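Probable adenylyl-sulfate kinase (Aeropyrum pernix, PDB 2YVU) probably phosphorylates adenosine 5'-phosphosulfate with ATP, giving 3'-phosphoadenylyl sulfate, the activated form of sulfate, and ADP. Local coordinates at residues E166-I170 with E171-S175; E124-I127 with R128-P131; Y176-S179 with L180-V184. All coordinates share one frame; numbering follows the deposited sequence.

Interaction 1: E166-I170 with E171-S175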
ATOM      1  N   GLU A 166      -0.351  29.049 -12.982  1.00 36.57           N
ATOM      2  CA  GLU A 166       0.170  30.080 -13.877  1.00 40.05           C
ATOM      3  C   GLU A 166      -0.160  31.469 -13.340  1.00 38.97           C
ATOM      4  O   GLU A 166       0.642  32.402 -13.460  1.00 41.80           O
ATOM      5  CB  GLU A 166      -0.376  29.889 -15.308  1.00 41.25           C
ATOM      6  CG  GLU A 166       0.479  28.921 -16.162  1.00 49.39           C
ATOM      7  CD  GLU A 166      -0.105  28.616 -17.548  1.00 51.09           C
ATOM      8  OE1 GLU A 166      -0.567  27.471 -17.764  1.00 45.26           O
ATOM      9  OE2 GLU A 166      -0.097  29.513 -18.427  1.00 51.24           O
ATOM     10  N   SER A 167      -1.326  31.585 -12.713  1.00 37.86           N
ATOM     11  CA  SER A 167      -1.790  32.845 -12.149  1.00 40.88           C
ATOM     12  C   SER A 167      -1.290  33.069 -10.736  1.00 39.16           C
ATOM     13  O   SER A 167      -0.983  34.195 -10.355  1.00 40.29           O
ATOM     14  CB  SER A 167      -3.320  32.874 -12.100  1.00 40.96           C
ATOM     15  OG  SER A 167      -3.876  32.379 -13.299  1.00 56.13           O
ATOM     16  N   ASN A 168      -1.216  31.997  -9.952  1.00 37.94           N
ATOM     17  CA  ASN A 168      -0.806  32.120  -8.555  1.00 35.84           C
ATOM     18  C   ASN A 168       0.498  31.464  -8.183  1.00 36.65           C
ATOM     19  O   ASN A 168       0.960  30.546  -8.864  1.00 30.85           O
ATOM     20  CB  ASN A 168      -1.906  31.571  -7.640  1.00 37.54           C
ATOM     21  CG  ASN A 168      -3.175  32.386  -7.712  1.00 43.60           C
ATOM     22  OD1 ASN A 168      -4.152  31.987  -8.340  1.00 42.70           O
ATOM     23  ND2 ASN A 168      -3.162  33.543  -7.075  1.00 40.35           N
ATOM     24  N   THR A 169       1.070  31.932  -7.077  1.00 29.48           N
ATOM     25  CA  THR A 169       2.325  31.400  -6.575  1.00 31.43           C
ATOM     26  C   THR A 169       2.068  30.070  -5.846  1.00 31.09           C
ATOM     27  O   THR A 169       0.921  29.722  -5.555  1.00 26.58           O
ATOM     28  CB  THR A 169       2.966  32.356  -5.561  1.00 24.59           C
ATOM     29  OG1 THR A 169       2.084  32.509  -4.452  1.00 30.59           O
ATOM     30  CG2 THR A 169       3.217  33.735  -6.194  1.00 33.26           C
ATOM     31  N   ILE A 170       3.139  29.344  -5.550  1.00 27.49           N
ATOM     32  CA  ILE A 170       3.012  28.079  -4.842  1.00 33.39           C
ATOM     33  C   ILE A 170       2.481  28.338  -3.436  1.00 34.31           C
ATOM     34  O   ILE A 170       1.712  27.536  -2.928  1.00 34.84           O
ATOM     35  CB  ILE A 170       4.369  27.359  -4.698  1.00 36.86           C
ATOM     36  CG1 ILE A 170       5.034  27.213  -6.061  1.00 47.32           C
ATOM     37  CG2 ILE A 170       4.174  25.971  -4.083  1.00 34.84           C
ATOM     38  CD1 ILE A 170       4.260  26.370  -7.042  1.00 57.65           C
ATOM     39  N   GLU A 171       2.902  29.448  -2.820  1.00 29.49           N
ATOM     40  CA  GLU A 171       2.483  29.809  -1.463  1.00 34.32           C
ATOM     41  C   GLU A 171       0.984  30.027  -1.402  1.00 33.64           C
ATOM     42  O   GLU A 171       0.306  29.571  -0.484  1.00 31.58           O
ATOM     43  CB  GLU A 171       3.177  31.095  -0.987  1.00 37.61           C
ATOM     44  CG  GLU A 171       4.669  30.966  -0.673  1.00 46.33           C
ATOM     45  CD  GLU A 171       5.534  30.899  -1.918  1.00 49.82           C
ATOM     46  OE1 GLU A 171       5.111  31.426  -2.970  1.00 56.64           O
ATOM     47  OE2 GLU A 171       6.645  30.335  -1.846  1.00 55.35           O
ATOM     48  N   HIS A 172       0.477  30.752  -2.384  1.00 32.09           N
ATOM     49  CA  HIS A 172      -0.935  31.006  -2.444  1.00 30.04           C
ATOM     50  C   HIS A 172      -1.664  29.679  -2.608  1.00 28.62           C
ATOM     51  O   HIS A 172      -2.641  29.410  -1.909  1.00 33.59           O
ATOM     52  CB  HIS A 172      -1.253  31.931  -3.624  1.00 32.84           C
ATOM     53  CG  HIS A 172      -2.719  32.099  -3.875  1.00 41.06           C
ATOM     54  ND1 HIS A 172      -3.480  31.145  -4.518  1.00 38.66           N
ATOM     55  CD2 HIS A 172      -3.573  33.093  -3.537  1.00 40.25           C
ATOM     56  CE1 HIS A 172      -4.739  31.543  -4.565  1.00 31.03           C
ATOM     57  NE2 HIS A 172      -4.821  32.721  -3.976  1.00 48.82           N
ATOM     58  N   ASN A 173      -1.177  28.830  -3.512  1.00 26.05           N
ATOM     59  CA  ASN A 173      -1.860  27.558  -3.743  1.00 23.79           C
ATOM     60  C   ASN A 173      -1.807  26.551  -2.619  1.00 26.67           C
ATOM     61  O   ASN A 173      -2.804  25.862  -2.341  1.00 22.83           O
ATOM     62  CB  ASN A 173      -1.364  26.913  -5.044  1.00 27.17           C
ATOM     63  CG  ASN A 173      -1.900  27.614  -6.266  1.00 33.23           C
ATOM     64  OD1 ASN A 173      -2.957  28.252  -6.206  1.00 28.39           O
ATOM     65  ND2 ASN A 173      -1.193  27.496  -7.388  1.00 29.76           N
ATOM     66  N   VAL A 174      -0.647  26.424  -1.979  1.00 24.81           N
ATOM     67  CA  VAL A 174      -0.547  25.485  -0.873  1.00 24.96           C
ATOM     68  C   VAL A 174      -1.545  25.912   0.220  1.00 31.65           C
ATOM     69  O   VAL A 174      -2.251  25.091   0.827  1.00 31.56           O
ATOM     70  CB  VAL A 174       0.872  25.483  -0.262  1.00 24.71           C
ATOM     71  CG1 VAL A 174       0.827  24.797   1.055  1.00 24.14           C
ATOM     72  CG2 VAL A 174       1.865  24.755  -1.198  1.00 25.63           C
ATOM     73  N   SER A 175      -1.585  27.218   0.454  1.00 27.27           N
ATOM     74  CA  SER A 175      -2.447  27.810   1.454  1.00 33.24           C
ATOM     75  C   SER A 175      -3.915  27.612   1.109  1.00 28.56           C
ATOM     76  O   SER A 175      -4.740  27.401   1.987  1.00 32.61           O
ATOM     77  CB  SER A 175      -2.130  29.311   1.550  1.00 37.55           C
ATOM     78  OG  SER A 175      -2.989  29.960   2.457  1.00 48.93           O
TER
HETATM   79  O   HOH W   1      -5.014  29.174  -7.792  1.00 36.17           O
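N168 lays its side-chain amide flat against the imidazole of H172, four residues on, where the chain enters helix 170-184. The two planes are only 10° apart, a stacked arrangement, and ND2 of N168 sits over the centre of the H172 ring, 3.4 Å above its plane. With CG of H172 anti to the backbone N, the imidazole projects outward from the helix, where the incoming chain lays N168 over its face. At the ring's edge and in its plane lies N173 OD1, which receives a weak hydrogen bond from H172 ND1 over 3.4 Å. The same N173 OD1 is also joined to N168 OD1 by a water that donates to both oxygens, at 2.8 Å from N173 OD1 and 3.0 Å from N168 OD1.

T169 is the N-cap. Its OG1 occupies the place between its own backbone N and carbonyl carbon (chi1 61°), facing the first turn, and accepts from H172 N at 3.2 Å with an N-H...O angle of 162°. The helical ladder then begins with N173 N bonded to T169 O and continues with V174 N bonded to I170 O at 2.8 Å. On another side of the turn, CG2 of I170 meets CG2 of V174 at 3.9 Å, and both residues rest on R32 of helix 26-39. E171 turns its OE1 to CB of T169, while its OE2 forms a salt bridge with R32.

The chemistry is that of a capped helix start: the threonine hydroxyl satisfies an amide of the first turn, the stack and the weak bond to N173 OD1 probably limit rotation of the H172 ring, and the water ties together the two asparagines that touch it.

Interaction 2: E124-I127 with R128-P131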
ATOM      1  N   GLU A 124       1.803  23.526 -23.220  1.00 30.21           N
ATOM      2  CA  GLU A 124       2.888  24.352 -23.732  1.00 35.72           C
ATOM      3  C   GLU A 124       3.611  24.988 -22.572  1.00 38.07           C
ATOM      4  O   GLU A 124       4.814  25.211 -22.630  1.00 33.26           O
ATOM      5  CB  GLU A 124       2.356  25.453 -24.650  1.00 35.72           C
ATOM      6  CG  GLU A 124       1.652  24.952 -25.893  1.00 47.42           C
ATOM      7  CD  GLU A 124       1.177  26.090 -26.788  1.00 56.41           C
ATOM      8  OE1 GLU A 124       0.766  27.147 -26.261  1.00 58.96           O
ATOM      9  OE2 GLU A 124       1.202  25.920 -28.023  1.00 62.32           O
ATOM     10  N   GLU A 125       2.861  25.293 -21.514  1.00 35.43           N
ATOM     11  CA  GLU A 125       3.460  25.905 -20.352  1.00 33.40           C
ATOM     12  C   GLU A 125       4.397  24.955 -19.628  1.00 32.31           C
ATOM     13  O   GLU A 125       5.484  25.366 -19.250  1.00 38.16           O
ATOM     14  CB  GLU A 125       2.387  26.435 -19.385  1.00 39.25           C
ATOM     15  CG  GLU A 125       2.981  26.990 -18.083  1.00 45.28           C
ATOM     16  CD  GLU A 125       3.876  28.228 -18.292  1.00 53.35           C
ATOM     17  OE1 GLU A 125       4.723  28.512 -17.411  1.00 46.58           O
ATOM     18  OE2 GLU A 125       3.726  28.925 -19.324  1.00 52.10           O
ATOM     19  N   VAL A 126       4.016  23.694 -19.426  1.00 33.27           N
ATOM     20  CA  VAL A 126       4.935  22.798 -18.720  1.00 31.42           C
ATOM     21  C   VAL A 126       6.150  22.472 -19.588  1.00 30.24           C
ATOM     22  O   VAL A 126       7.234  22.244 -19.070  1.00 30.69           O
ATOM     23  CB  VAL A 126       4.257  21.467 -18.210  1.00 33.48           C
ATOM     24  CG1 VAL A 126       3.199  21.802 -17.175  1.00 29.91           C
ATOM     25  CG2 VAL A 126       3.631  20.677 -19.350  1.00 27.94           C
ATOM     26  N   ILE A 127       5.980  22.470 -20.904  1.00 30.40           N
ATOM     27  CA  ILE A 127       7.110  22.199 -21.786  1.00 32.93           C
ATOM     28  C   ILE A 127       8.079  23.400 -21.716  1.00 36.60           C
ATOM     29  O   ILE A 127       9.283  23.241 -21.504  1.00 36.48           O
ATOM     30  CB  ILE A 127       6.641  21.983 -23.237  1.00 34.45           C
ATOM     31  CG1 ILE A 127       5.957  20.617 -23.364  1.00 33.22           C
ATOM     32  CG2 ILE A 127       7.834  22.052 -24.180  1.00 34.41           C
ATOM     33  CD1 ILE A 127       5.256  20.396 -24.701  1.00 34.72           C
ATOM     34  N   ARG A 128       7.523  24.597 -21.867  1.00 33.41           N
ATOM     35  CA  ARG A 128       8.292  25.840 -21.819  1.00 41.71           C
ATOM     36  C   ARG A 128       9.059  25.981 -20.493  1.00 37.79           C
ATOM     37  O   ARG A 128      10.184  26.479 -20.449  1.00 40.34           O
ATOM     38  CB  ARG A 128       7.331  27.033 -21.997  1.00 37.64           C
ATOM     39  CG  ARG A 128       7.746  28.059 -23.045  1.00 48.49           C
ATOM     40  CD  ARG A 128       6.522  28.721 -23.710  1.00 45.96           C
ATOM     41  NE  ARG A 128       5.539  29.186 -22.736  1.00 46.54           N
ATOM     42  CZ  ARG A 128       4.238  29.306 -22.975  1.00 44.79           C
ATOM     43  NH1 ARG A 128       3.743  29.004 -24.167  1.00 49.91           N
ATOM     44  NH2 ARG A 128       3.421  29.695 -22.006  1.00 51.75           N
ATOM     45  N   ARG A 129       8.447  25.538 -19.409  1.00 39.90           N
ATOM     46  CA  ARG A 129       9.067  25.650 -18.102  1.00 41.90           C
ATOM     47  C   ARG A 129      10.374  24.902 -17.963  1.00 42.83           C
ATOM     48  O   ARG A 129      11.319  25.411 -17.354  1.00 46.02           O
ATOM     49  CB  ARG A 129       8.139  25.121 -17.003  1.00 37.70           C
ATOM     50  CG  ARG A 129       6.969  26.006 -16.646  1.00 42.40           C
ATOM     51  CD  ARG A 129       6.112  25.372 -15.520  1.00 37.41           C
ATOM     52  NE  ARG A 129       4.943  26.204 -15.274  1.00 38.63           N
ATOM     53  CZ  ARG A 129       3.915  25.888 -14.491  1.00 43.62           C
ATOM     54  NH1 ARG A 129       2.914  26.754 -14.359  1.00 41.16           N
ATOM     55  NH2 ARG A 129       3.873  24.724 -13.850  1.00 36.03           N
ATOM     56  N   ASP A 130      10.428  23.700 -18.527  1.00 33.46           N
ATOM     57  CA  ASP A 130      11.584  22.844 -18.350  1.00 32.31           C
ATOM     58  C   ASP A 130      12.252  22.245 -19.584  1.00 39.68           C
ATOM     59  O   ASP A 130      12.221  21.017 -19.789  1.00 32.09           O
ATOM     60  CB  ASP A 130      11.188  21.713 -17.400  1.00 37.33           C
ATOM     61  CG  ASP A 130      12.364  20.890 -16.975  1.00 36.03           C
ATOM     62  OD1 ASP A 130      13.483  21.437 -16.974  1.00 34.34           O
ATOM     63  OD2 ASP A 130      12.171  19.705 -16.633  1.00 48.58           O
ATOM     64  N   PRO A 131      12.888  23.100 -20.406  1.00 41.94           N
ATOM     65  CA  PRO A 131      13.579  22.669 -21.624  1.00 40.08           C
ATOM     66  C   PRO A 131      14.586  21.569 -21.300  1.00 39.01           C
ATOM     67  O   PRO A 131      14.560  20.480 -21.883  1.00 41.42           O
ATOM     68  CB  PRO A 131      14.273  23.947 -22.093  1.00 38.65           C
ATOM     69  CG  PRO A 131      13.351  25.032 -21.629  1.00 44.83           C
ATOM     70  CD  PRO A 131      12.972  24.567 -20.242  1.00 40.23           C
TER
HETATM   71  O   HOH W   2       6.201  30.001 -20.170  1.00 37.33           O
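E125 holds R128 and R129 in a salt-bridge network along the short helix 123-129, which follows strand 114-120 at the surface of the kinase. One carboxylate serves two guanidinium groups, one oxygen to each. With its CG anti to the backbone N (chi1 175°) and the chain bent at chi2, the E125 side chain starts away from the following turn but brings its end back to it.

OE2 of E125 meets NH2 of R128 at 2.8 Å, approached nearly along the C-O bond direction; the oxygen lies 31° out of the guanidinium plane, and the N-H...O angle is a bent 133°. A water in the plane of this guanidinium closes a second path, accepting from R128 NE and donating to E125 OE2, each at 2.8 Å. The R128 chain, bent at chi2 and chi3, folds back over the preceding turn, bringing E124 O and E125 CA over one face of its guanidinium group.

R129 approaches differently. Its chain runs straight from CG to NE and crosses E125 at about a right angle, with NE donating at 3.2 Å to the anti lone pair of E125 OE1, which lies close to the guanidinium plane. The other nitrogens of R129 look beyond the helix: NH1 bonds T165 OG1 and NH2 bonds G23 O, the latter in the segment predicted to bind ATP. Past the last turn, D130 N makes a weak bond of 3.2 Å to I127 O, and D130 OD1 caps the next helix at G133 N.

Two positive partners on one carboxylate would be expected to favour its ionised form, and by helping to orient R129, E125 probably acts as a second-shell residue to the loop thought to bind ATP.

Interaction 3: Y176-S179 with L180-V184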
ATOM      1  N   TYR A 176      -4.239  27.675  -0.176  1.00 28.70           N
ATOM      2  CA  TYR A 176      -5.624  27.508  -0.610  1.00 28.25           C
ATOM      3  C   TYR A 176      -6.060  26.063  -0.412  1.00 30.24           C
ATOM      4  O   TYR A 176      -7.185  25.810   0.013  1.00 27.87           O
ATOM      5  CB  TYR A 176      -5.744  27.929  -2.083  1.00 30.17           C
ATOM      6  CG  TYR A 176      -7.150  28.091  -2.651  1.00 34.47           C
ATOM      7  CD1 TYR A 176      -8.147  28.784  -1.952  1.00 27.96           C
ATOM      8  CD2 TYR A 176      -7.458  27.612  -3.928  1.00 34.06           C
ATOM      9  CE1 TYR A 176      -9.404  29.000  -2.511  1.00 29.28           C
ATOM     10  CE2 TYR A 176      -8.718  27.818  -4.503  1.00 35.99           C
ATOM     11  CZ  TYR A 176      -9.686  28.515  -3.787  1.00 36.92           C
ATOM     12  OH  TYR A 176     -10.929  28.711  -4.357  1.00 34.90           O
ATOM     13  N   LEU A 177      -5.165  25.117  -0.711  1.00 27.90           N
ATOM     14  CA  LEU A 177      -5.457  23.676  -0.571  1.00 26.60           C
ATOM     15  C   LEU A 177      -5.565  23.312   0.902  1.00 26.88           C
ATOM     16  O   LEU A 177      -6.397  22.503   1.304  1.00 28.64           O
ATOM     17  CB  LEU A 177      -4.326  22.826  -1.196  1.00 27.54           C
ATOM     18  CG  LEU A 177      -4.599  21.481  -1.913  1.00 35.49           C
ATOM     19  CD1 LEU A 177      -3.392  20.556  -1.774  1.00 23.59           C
ATOM     20  CD2 LEU A 177      -5.831  20.807  -1.388  1.00 29.23           C
ATOM     21  N   TYR A 178      -4.683  23.905   1.696  1.00 26.62           N
ATOM     22  CA  TYR A 178      -4.667  23.678   3.130  1.00 27.30           C
ATOM     23  C   TYR A 178      -5.996  24.082   3.756  1.00 27.30           C
ATOM     24  O   TYR A 178      -6.471  23.407   4.656  1.00 32.05           O
ATOM     25  CB  TYR A 178      -3.507  24.463   3.759  1.00 22.67           C
ATOM     26  CG  TYR A 178      -3.535  24.519   5.279  1.00 34.18           C
ATOM     27  CD1 TYR A 178      -4.393  25.395   5.948  1.00 32.93           C
ATOM     28  CD2 TYR A 178      -2.698  23.702   6.045  1.00 36.19           C
ATOM     29  CE1 TYR A 178      -4.418  25.462   7.333  1.00 39.60           C
ATOM     30  CE2 TYR A 178      -2.716  23.759   7.444  1.00 37.91           C
ATOM     31  CZ  TYR A 178      -3.578  24.642   8.074  1.00 40.40           C
ATOM     32  OH  TYR A 178      -3.611  24.712   9.437  1.00 38.70           O
ATOM     33  N   SER A 179      -6.604  25.171   3.287  1.00 31.34           N
ATOM     34  CA  SER A 179      -7.889  25.616   3.851  1.00 29.34           C
ATOM     35  C   SER A 179      -9.006  24.617   3.573  1.00 32.43           C
ATOM     36  O   SER A 179      -9.851  24.375   4.439  1.00 29.41           O
ATOM     37  CB  SER A 179      -8.284  26.985   3.294  1.00 36.16           C
ATOM     38  OG  SER A 179      -7.389  27.993   3.734  1.00 39.25           O
ATOM     39  N   LEU A 180      -9.011  24.037   2.370  1.00 29.67           N
ATOM     40  CA  LEU A 180     -10.023  23.039   1.990  1.00 31.36           C
ATOM     41  C   LEU A 180      -9.811  21.799   2.874  1.00 31.36           C
ATOM     42  O   LEU A 180     -10.756  21.270   3.471  1.00 29.66           O
ATOM     43  CB  LEU A 180      -9.874  22.638   0.503  1.00 33.53           C
ATOM     44  CG  LEU A 180     -11.043  22.059  -0.332  1.00 44.61           C
ATOM     45  CD1 LEU A 180     -10.536  20.947  -1.277  1.00 32.92           C
ATOM     46  CD2 LEU A 180     -12.120  21.501   0.562  1.00 41.71           C
ATOM     47  N   VAL A 181      -8.565  21.340   2.963  1.00 29.11           N
ATOM     48  CA  VAL A 181      -8.261  20.163   3.778  1.00 26.09           C
ATOM     49  C   VAL A 181      -8.710  20.370   5.230  1.00 32.82           C
ATOM     50  O   VAL A 181      -9.390  19.522   5.804  1.00 29.93           O
ATOM     51  CB  VAL A 181      -6.738  19.848   3.769  1.00 28.93           C
ATOM     52  CG1 VAL A 181      -6.399  18.883   4.892  1.00 26.89           C
ATOM     53  CG2 VAL A 181      -6.343  19.215   2.417  1.00 29.74           C
ATOM     54  N   LYS A 182      -8.319  21.495   5.823  1.00 28.75           N
ATOM     55  CA  LYS A 182      -8.691  21.764   7.210  1.00 37.79           C
ATOM     56  C   LYS A 182     -10.204  21.899   7.364  1.00 34.78           C
ATOM     57  O   LYS A 182     -10.763  21.561   8.401  1.00 32.38           O
ATOM     58  CB  LYS A 182      -7.995  23.035   7.710  1.00 34.65           C
ATOM     59  CG  LYS A 182      -6.485  22.895   7.806  1.00 35.21           C
ATOM     60  CD  LYS A 182      -6.046  21.977   8.958  1.00 39.96           C
ATOM     61  CE  LYS A 182      -6.330  22.643  10.309  1.00 46.74           C
ATOM     62  NZ  LYS A 182      -5.572  22.042  11.443  1.00 44.91           N
ATOM     63  N   ALA A 183     -10.867  22.376   6.322  1.00 37.14           N
ATOM     64  CA  ALA A 183     -12.309  22.530   6.394  1.00 36.43           C
ATOM     65  C   ALA A 183     -12.972  21.169   6.420  1.00 39.73           C
ATOM     66  O   ALA A 183     -14.026  20.999   7.018  1.00 44.24           O
ATOM     67  CB  ALA A 183     -12.815  23.336   5.207  1.00 40.44           C
ATOM     68  N   VAL A 184     -12.346  20.192   5.783  1.00 36.28           N
ATOM     69  CA  VAL A 184     -12.920  18.855   5.720  1.00 32.72           C
ATOM     70  C   VAL A 184     -12.586  17.937   6.901  1.00 36.65           C
ATOM     71  O   VAL A 184     -13.456  17.205   7.381  1.00 40.84           O
ATOM     72  CB  VAL A 184     -12.494  18.145   4.396  1.00 39.26           C
ATOM     73  CG1 VAL A 184     -12.914  16.677   4.409  1.00 31.33           C
ATOM     74  CG2 VAL A 184     -13.130  18.844   3.202  1.00 37.14           C
TER
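The phenol ring of Y178 has CG of K182 over one face, 3.3 Å above its plane and offset toward the rim. This is a CH-pi contact one turn apart in helix 170-184, the C-terminal helix of this P-loop kinase: CG lies 3.6 Å from the Y178 ring centroid and 23° off its normal. The lysine chain, bent at chi2 and chi3, then follows the ring outward, with CE of K182 reaching 3.5 Å from OH of Y178. Both polar ends meet E40, which takes a hydrogen bond from the tyrosine and a salt bridge from the lysine. With an alanine in place of Y178, the aliphatic part of K182 would probably lose the surface that guides it, and E40 the hydrogen bond from the phenol.

Round the helix from this pair, L177 and V181 face the sheet: L177 touches L18 of strand 14-19, and V181 touches I14 and V16. Between L177 and V181 themselves contact is looser, CD2 to CG2 at 4.2 Å. L180 extends the apolar side onto L115 and I117 of strand 114-120, while the Y178 ring also packs on L33 and L36 of helix 26-39. The backbone ladder opens with a weak bond of L180 N to Y176 O; the next, V181 N to L177 O, is nearly straight, 3.0 Å and 172°.

In the fold
Along the chain interaction 2 comes first, on helix 123-129 after strand 114-120; interaction 1 follows strand 161-164, and interaction 3 continues directly from it on helix 170-184. The centres of interactions 1 and 3 are about 14 Å apart, and both use helix 170-184, which packs beside helix 26-39 against the five-stranded parallel sheet. Interactions 1 and 2, about 18 Å apart between centres, touch through E166, which packs on E125 and R129. Interactions 2 and 3 stay separate, their nearest atoms about 15 Å apart. Two elements that follow neighbouring strands thus meet near the predicted ATP-binding loop, while the end of the last helix remains with the sheet.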